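Local coordinates for protein Cfl (Pectobacterium brasiliense, PDB 7A9J) that probably activates carboxylic acids with ATP for ligation, and binds an indenone carboxylate resembling coronafacic acid, at residues 367-381 with 400-412. The protein carries 1 engineered substitution. Numbering follows the deposited sequence.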
loop_
_atom_site.group_PDB
_atom_site.type_symbol
_atom_site.label_atom_id
_atom_site.label_comp_id
_atom_site.label_asym_id
_atom_site.label_seq_id
_atom_site.Cartn_x
_atom_site.Cartn_y
_atom_site.Cartn_z
ATOM N N LYS A 367 -2.646 -8.844 19.818
ATOM C CA LYS A 367 -2.069 -9.692 20.832
ATOM C C LYS A 367 -0.596 -9.849 20.498
ATOM O O LYS A 367 -0.216 -9.955 19.326
ATOM C CB LYS A 367 -2.791 -11.057 20.906
ATOM C CG LYS A 367 -2.012 -12.169 21.574
ATOM C CD LYS A 367 -2.923 -13.353 21.909
ATOM C CE LYS A 367 -3.844 -13.689 20.731
ATOM N NZ LYS A 367 -4.620 -14.938 21.006
ATOM N N ILE A 368 0.236 -9.825 21.517
ATOM C CA ILE A 368 1.665 -10.001 21.336
ATOM C C ILE A 368 2.017 -11.325 21.965
ATOM O O ILE A 368 1.775 -11.556 23.158
ATOM C CB ILE A 368 2.458 -8.836 21.939
ATOM C CG1 ILE A 368 2.032 -7.539 21.222
ATOM C CG2 ILE A 368 3.941 -9.090 21.800
ATOM C CD1 ILE A 368 2.397 -6.290 21.936
ATOM N N ASN A 369 2.545 -12.213 21.148
ATOM C CA ASN A 369 2.711 -13.594 21.569
ATOM C C ASN A 369 3.618 -13.655 22.781
ATOM O O ASN A 369 4.674 -13.031 22.784
ATOM C CB ASN A 369 3.273 -14.369 20.388
ATOM C CG ASN A 369 2.564 -15.651 20.180
ATOM O OD1 ASN A 369 1.641 -15.758 19.366
ATOM N ND2 ASN A 369 2.954 -16.636 20.950
ATOM N N ASN A 370 3.154 -14.349 23.835
ATOM C CA ASN A 370 3.862 -14.411 25.118
ATOM C C ASN A 370 5.115 -15.234 24.931
ATOM O O ASN A 370 5.050 -16.445 24.686
ATOM C CB ASN A 370 2.993 -15.007 26.226
ATOM C CG ASN A 370 3.726 -15.090 27.584
ATOM O OD1 ASN A 370 4.667 -15.890 27.768
ATOM N ND2 ASN A 370 3.278 -14.277 28.547
ATOM N N THR A 371 6.257 -14.584 25.049
ATOM C CA THR A 371 7.530 -15.277 24.953
ATOM C C THR A 371 8.243 -15.275 26.300
ATOM O O THR A 371 9.467 -15.442 26.341
ATOM C CB THR A 371 8.414 -14.647 23.866
ATOM O OG1 THR A 371 8.741 -13.299 24.245
ATOM C CG2 THR A 371 7.709 -14.636 22.447
ATOM N N GLN A 372 7.493 -15.083 27.403
ATOM C CA GLN A 372 8.079 -14.788 28.714
ATOM C C GLN A 372 9.073 -13.627 28.625
ATOM O O GLN A 372 10.165 -13.667 29.198
ATOM C CB GLN A 372 8.729 -16.031 29.313
ATOM C CG GLN A 372 7.730 -17.036 29.816
ATOM C CD GLN A 372 6.939 -16.519 31.019
ATOM O OE1 GLN A 372 7.488 -16.361 32.107
ATOM N NE2 GLN A 372 5.651 -16.238 30.805
ATOM N N SER A 373 8.682 -12.586 27.882
ATOM C CA SER A 373 9.480 -11.372 27.709
ATOM C C SER A 373 8.556 -10.292 27.164
ATOM O O SER A 373 7.405 -10.573 26.817
ATOM C CB SER A 373 10.663 -11.601 26.765
ATOM O OG SER A 373 10.321 -11.136 25.472
ATOM N N SER A 374 9.067 -9.049 27.053
ATOM C CA SER A 374 8.214 -7.986 26.529
ATOM C C SER A 374 8.087 -8.009 25.006
ATOM O O SER A 374 7.230 -7.282 24.463
ATOM C CB SER A 374 8.722 -6.606 26.967
ATOM O OG SER A 374 10.047 -6.384 26.507
ATOM N N ASN A 375 8.922 -8.782 24.290
ATOM C CA ASN A 375 8.896 -8.747 22.809
ATOM C C ASN A 375 8.233 -10.006 22.247
ATOM O O ASN A 375 8.514 -11.121 22.720
ATOM C CB ASN A 375 10.337 -8.657 22.275
ATOM C CG ASN A 375 11.136 -7.528 22.932
ATOM O OD1 ASN A 375 10.585 -6.469 23.267
ATOM N ND2 ASN A 375 12.417 -7.722 23.074
ATOM N N GLY A 376 7.363 -9.849 21.236
ATOM C CA GLY A 376 6.858 -11.077 20.649
ATOM C C GLY A 376 6.192 -10.813 19.322
ATOM O O GLY A 376 6.094 -9.673 18.868
ATOM N N GLU A 377 5.736 -11.893 18.692
ATOM C CA GLU A 377 5.031 -11.742 17.417
ATOM C C GLU A 377 3.714 -10.978 17.551
ATOM O O GLU A 377 2.895 -11.269 18.425
ATOM C CB GLU A 377 4.769 -13.120 16.789
ATOM C CG GLU A 377 4.140 -12.940 15.405
ATOM C CD GLU A 377 3.960 -14.238 14.620
ATOM O OE1 GLU A 377 4.082 -15.338 15.221
ATOM O OE2 GLU A 377 3.677 -14.130 13.402
ATOM N N LEU A 378 3.513 -10.013 16.657
ATOM C CA LEU A 378 2.282 -9.234 16.578
ATOM C C LEU A 378 1.203 -10.060 15.887
ATOM O O LEU A 378 1.392 -10.502 14.743
ATOM C CB LEU A 378 2.515 -7.945 15.806
ATOM C CG LEU A 378 1.306 -7.121 15.487
ATOM C CD1 LEU A 378 0.653 -6.724 16.790
ATOM C CD2 LEU A 378 1.801 -5.913 14.662
ATOM N N LEU A 379 0.095 -10.266 16.597
ATOM C CA LEU A 379 -1.126 -10.871 16.085
ATOM C C LEU A 379 -2.232 -9.822 16.048
ATOM O O LEU A 379 -2.338 -8.990 16.949
ATOM C CB LEU A 379 -1.562 -12.035 16.983
ATOM C CG LEU A 379 -0.509 -13.056 17.426
ATOM C CD1 LEU A 379 -1.135 -14.215 18.186
ATOM C CD2 LEU A 379 0.191 -13.530 16.207
ATOM N N ILE A 380 -3.075 -9.854 15.016
ATOM C CA ILE A 380 -4.027 -8.763 14.813
ATOM C C ILE A 380 -5.397 -9.337 14.484
ATOM O O ILE A 380 -5.513 -10.268 13.683
ATOM C CB ILE A 380 -3.596 -7.776 13.702
ATOM C CG1 ILE A 380 -2.226 -7.166 14.036
ATOM C CG2 ILE A 380 -4.677 -6.635 13.525
ATOM C CD1 ILE A 380 -1.605 -6.515 12.830
ATOM N N ARG A 381 -6.434 -8.768 15.095
ATOM C CA ARG A 381 -7.795 -8.965 14.639
ATOM C C ARG A 381 -8.393 -7.609 14.236
ATOM O O ARG A 381 -8.285 -6.628 14.983
ATOM C CB ARG A 381 -8.623 -9.650 15.733
ATOM C CG ARG A 381 -9.958 -10.177 15.256
ATOM C CD ARG A 381 -10.348 -11.371 16.180
ATOM N NE ARG A 381 -10.468 -10.935 17.569
ATOM C CZ ARG A 381 -10.601 -11.753 18.610
ATOM N NH1 ARG A 381 -10.635 -13.063 18.418
ATOM N NH2 ARG A 381 -10.707 -11.253 19.842
ATOM N N SER A 400 -14.774 -15.451 12.343
ATOM C CA SER A 400 -14.657 -14.012 12.588
ATOM C C SER A 400 -13.789 -13.689 13.802
ATOM O O SER A 400 -13.424 -12.522 13.997
ATOM C CB SER A 400 -16.050 -13.368 12.743
ATOM O OG SER A 400 -16.609 -13.585 14.030
ATOM N N ASP A 401 -13.427 -14.687 14.602
ATOM C CA ASP A 401 -12.574 -14.470 15.756
ATOM C C ASP A 401 -11.099 -14.724 15.465
ATOM O O ASP A 401 -10.273 -14.510 16.354
ATOM C CB ASP A 401 -13.043 -15.351 16.925
ATOM C CG ASP A 401 -13.134 -16.843 16.563
ATOM O OD1 ASP A 401 -12.610 -17.277 15.507
ATOM O OD2 ASP A 401 -13.745 -17.587 17.360
ATOM N N ARG A 402 -10.751 -15.150 14.251
ATOM C CA ARG A 402 -9.375 -15.540 13.949
ATOM C C ARG A 402 -8.402 -14.377 14.165
ATOM O O ARG A 402 -8.731 -13.213 13.905
ATOM C CB ARG A 402 -9.284 -16.026 12.501
ATOM C CG ARG A 402 -9.648 -14.946 11.493
ATOM C CD ARG A 402 -9.662 -15.448 10.054
ATOM N NE ARG A 402 -8.387 -16.052 9.670
ATOM C CZ ARG A 402 -7.332 -15.377 9.209
ATOM N NH1 ARG A 402 -7.376 -14.051 9.065
ATOM N NH2 ARG A 402 -6.222 -16.035 8.893
ATOM N N TRP A 403 -7.210 -14.703 14.670
ATOM C CA TRP A 403 -6.067 -13.794 14.729
ATOM C C TRP A 403 -5.160 -14.034 13.525
ATOM O O TRP A 403 -4.894 -15.181 13.166
ATOM C CB TRP A 403 -5.264 -14.018 16.014
ATOM C CG TRP A 403 -6.047 -13.641 17.232
ATOM C CD1 TRP A 403 -6.894 -14.439 17.950
ATOM C CD2 TRP A 403 -6.081 -12.356 17.859
ATOM N NE1 TRP A 403 -7.446 -13.723 18.995
ATOM C CE2 TRP A 403 -6.965 -12.438 18.954
ATOM C CE3 TRP A 403 -5.450 -11.138 17.595
ATOM C CZ2 TRP A 403 -7.232 -11.348 19.785
ATOM C CZ3 TRP A 403 -5.707 -10.056 18.437
ATOM C CH2 TRP A 403 -6.595 -10.171 19.508
ATOM N N LEU A 404 -4.649 -12.965 12.931
ATOM C CA LEU A 404 -3.664 -13.083 11.862
ATOM C C LEU A 404 -2.259 -12.925 12.444
ATOM O O LEU A 404 -1.966 -11.897 13.057
ATOM C CB LEU A 404 -3.893 -12.020 10.790
ATOM C CG LEU A 404 -2.962 -12.109 9.573
ATOM C CD1 LEU A 404 -3.685 -11.665 8.314
ATOM C CD2 LEU A 404 -1.706 -11.266 9.766
ATOM N N ALA A 405 -1.391 -13.906 12.201
ATOM C CA ALA A 405 0.011 -13.820 12.602
ATOM C C ALA A 405 0.798 -13.058 11.548
ATOM O O ALA A 405 0.932 -13.519 10.412
ATOM C CB ALA A 405 0.608 -15.219 12.802
ATOM N N THR A 406 1.331 -11.901 11.923
ATOM C CA THR A 406 1.977 -11.021 10.952
ATOM C C THR A 406 3.399 -11.447 10.583
ATOM O O THR A 406 3.911 -10.983 9.553
ATOM C CB THR A 406 2.080 -9.614 11.504
ATOM O OG1 THR A 406 2.897 -9.675 12.687
ATOM C CG2 THR A 406 0.685 -9.034 11.858
ATOM N N GLY A 407 4.073 -12.218 11.424
ATOM C CA GLY A 407 5.474 -12.519 11.263
ATOM C C GLY A 407 6.400 -11.412 11.723
ATOM O O GLY A 407 7.614 -11.552 11.556
ATOM N N ASP A 408 5.856 -10.335 12.296
ATOM C CA ASP A 408 6.607 -9.176 12.788
ATOM C C ASP A 408 6.669 -9.206 14.311
ATOM O O ASP A 408 5.692 -9.547 14.973
ATOM C CB ASP A 408 5.971 -7.872 12.337
ATOM C CG ASP A 408 6.071 -7.664 10.812
ATOM O OD1 ASP A 408 5.150 -7.045 10.252
ATOM O OD2 ASP A 408 7.049 -8.220 10.214
ATOM N N LEU A 409 7.831 -8.876 14.845
ATOM C CA LEU A 409 8.072 -8.778 16.283
ATOM C C LEU A 409 7.842 -7.347 16.752
ATOM O O LEU A 409 8.256 -6.399 16.088
ATOM C CB LEU A 409 9.494 -9.144 16.573
ATOM C CG LEU A 409 9.849 -10.582 16.205
ATOM C CD1 LEU A 409 11.290 -10.883 16.612
ATOM C CD2 LEU A 409 8.920 -11.499 16.987
ATOM N N VAL A 410 7.212 -7.190 17.904
ATOM C CA VAL A 410 6.926 -5.854 18.430
ATOM C C VAL A 410 7.051 -5.880 19.951
ATOM O O VAL A 410 7.133 -6.933 20.604
ATOM C CB VAL A 410 5.527 -5.319 18.065
ATOM C CG1 VAL A 410 5.364 -5.122 16.541
ATOM C CG2 VAL A 410 4.451 -6.250 18.661
ATOM N N ARG A 411 7.036 -4.671 20.516
ATOM C CA ARG A 411 6.891 -4.455 21.935
ATOM C C ARG A 411 5.943 -3.288 22.069
ATOM O O ARG A 411 6.038 -2.342 21.291
ATOM C CB ARG A 411 8.228 -4.104 22.617
ATOM C CG ARG A 411 8.049 -3.700 24.040
ATOM C CD ARG A 411 9.396 -3.432 24.693
ATOM N NE ARG A 411 10.117 -2.307 24.072
ATOM C CZ ARG A 411 11.247 -2.466 23.376
ATOM N NH1 ARG A 411 11.753 -3.680 23.173
ATOM N NH2 ARG A 411 11.880 -1.409 22.896
ATOM N N GLN A 412 5.002 -3.361 23.001
ATOM C CA GLN A 412 4.015 -2.296 23.088
ATOM C C GLN A 412 4.424 -1.392 24.245
ATOM O O GLN A 412 4.681 -1.866 25.336
ATOM C CB GLN A 412 2.627 -2.871 23.295
ATOM C CG GLN A 412 1.489 -1.857 23.273
ATOM C CD GLN A 412 0.277 -2.546 23.835
ATOM O OE1 GLN A 412 -0.623 -2.898 23.109
ATOM N NE2 GLN A 412 0.309 -2.843 25.136
HETATM O O HOH W 1 4.968 -5.656 24.724
HETATM O O HOH W 2 -7.272 -11.441 11.892
#
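With CG of W403 beside its own backbone N (chi1 -66°) and CG of K367 anti to its N, the indole reaches the lysine chain, which bends at chi3 and brings NZ over the five-membered ring in a cation-pi contact. The contact belongs to an antiparallel beta sheet of the AMP-binding fold, in which strand 376-381 pairs with both 404-406 and 408-412. R381 covers the opposite face of the indole: its CB makes a CH-pi contact with the six-membered ring, and its guanidinium is tilted 35° from the indole. Between the two strand pairings the register slips by two residues, a beta bulge where the chain turns a corner at G407. The carbonyl of L378 is gripped twice there, by T406 N and by T406 OG1, the latter at 2.7 Å from L378 O; the same hydroxyl accepts from D408 N, forming an ST turn. The extended side chain of E377 brings OE2 to G407 N (2.8 Å), which meets the carboxylate on its anti side. Beyond the corner, D408 OD1 is hydrogen-bonded to Y334 OH and D408 OD2 forms a salt bridge with R423, tying the bulge to a residue of the ligand pocket. On the face carrying V410, CG2 of this valine packs against I368 CG1 and L378 CB. At the far end N375 and R411 run side by side, and R411 NH1 donates to N375 OD1 at 3.0 Å, 27° from the amide carbonyl plane.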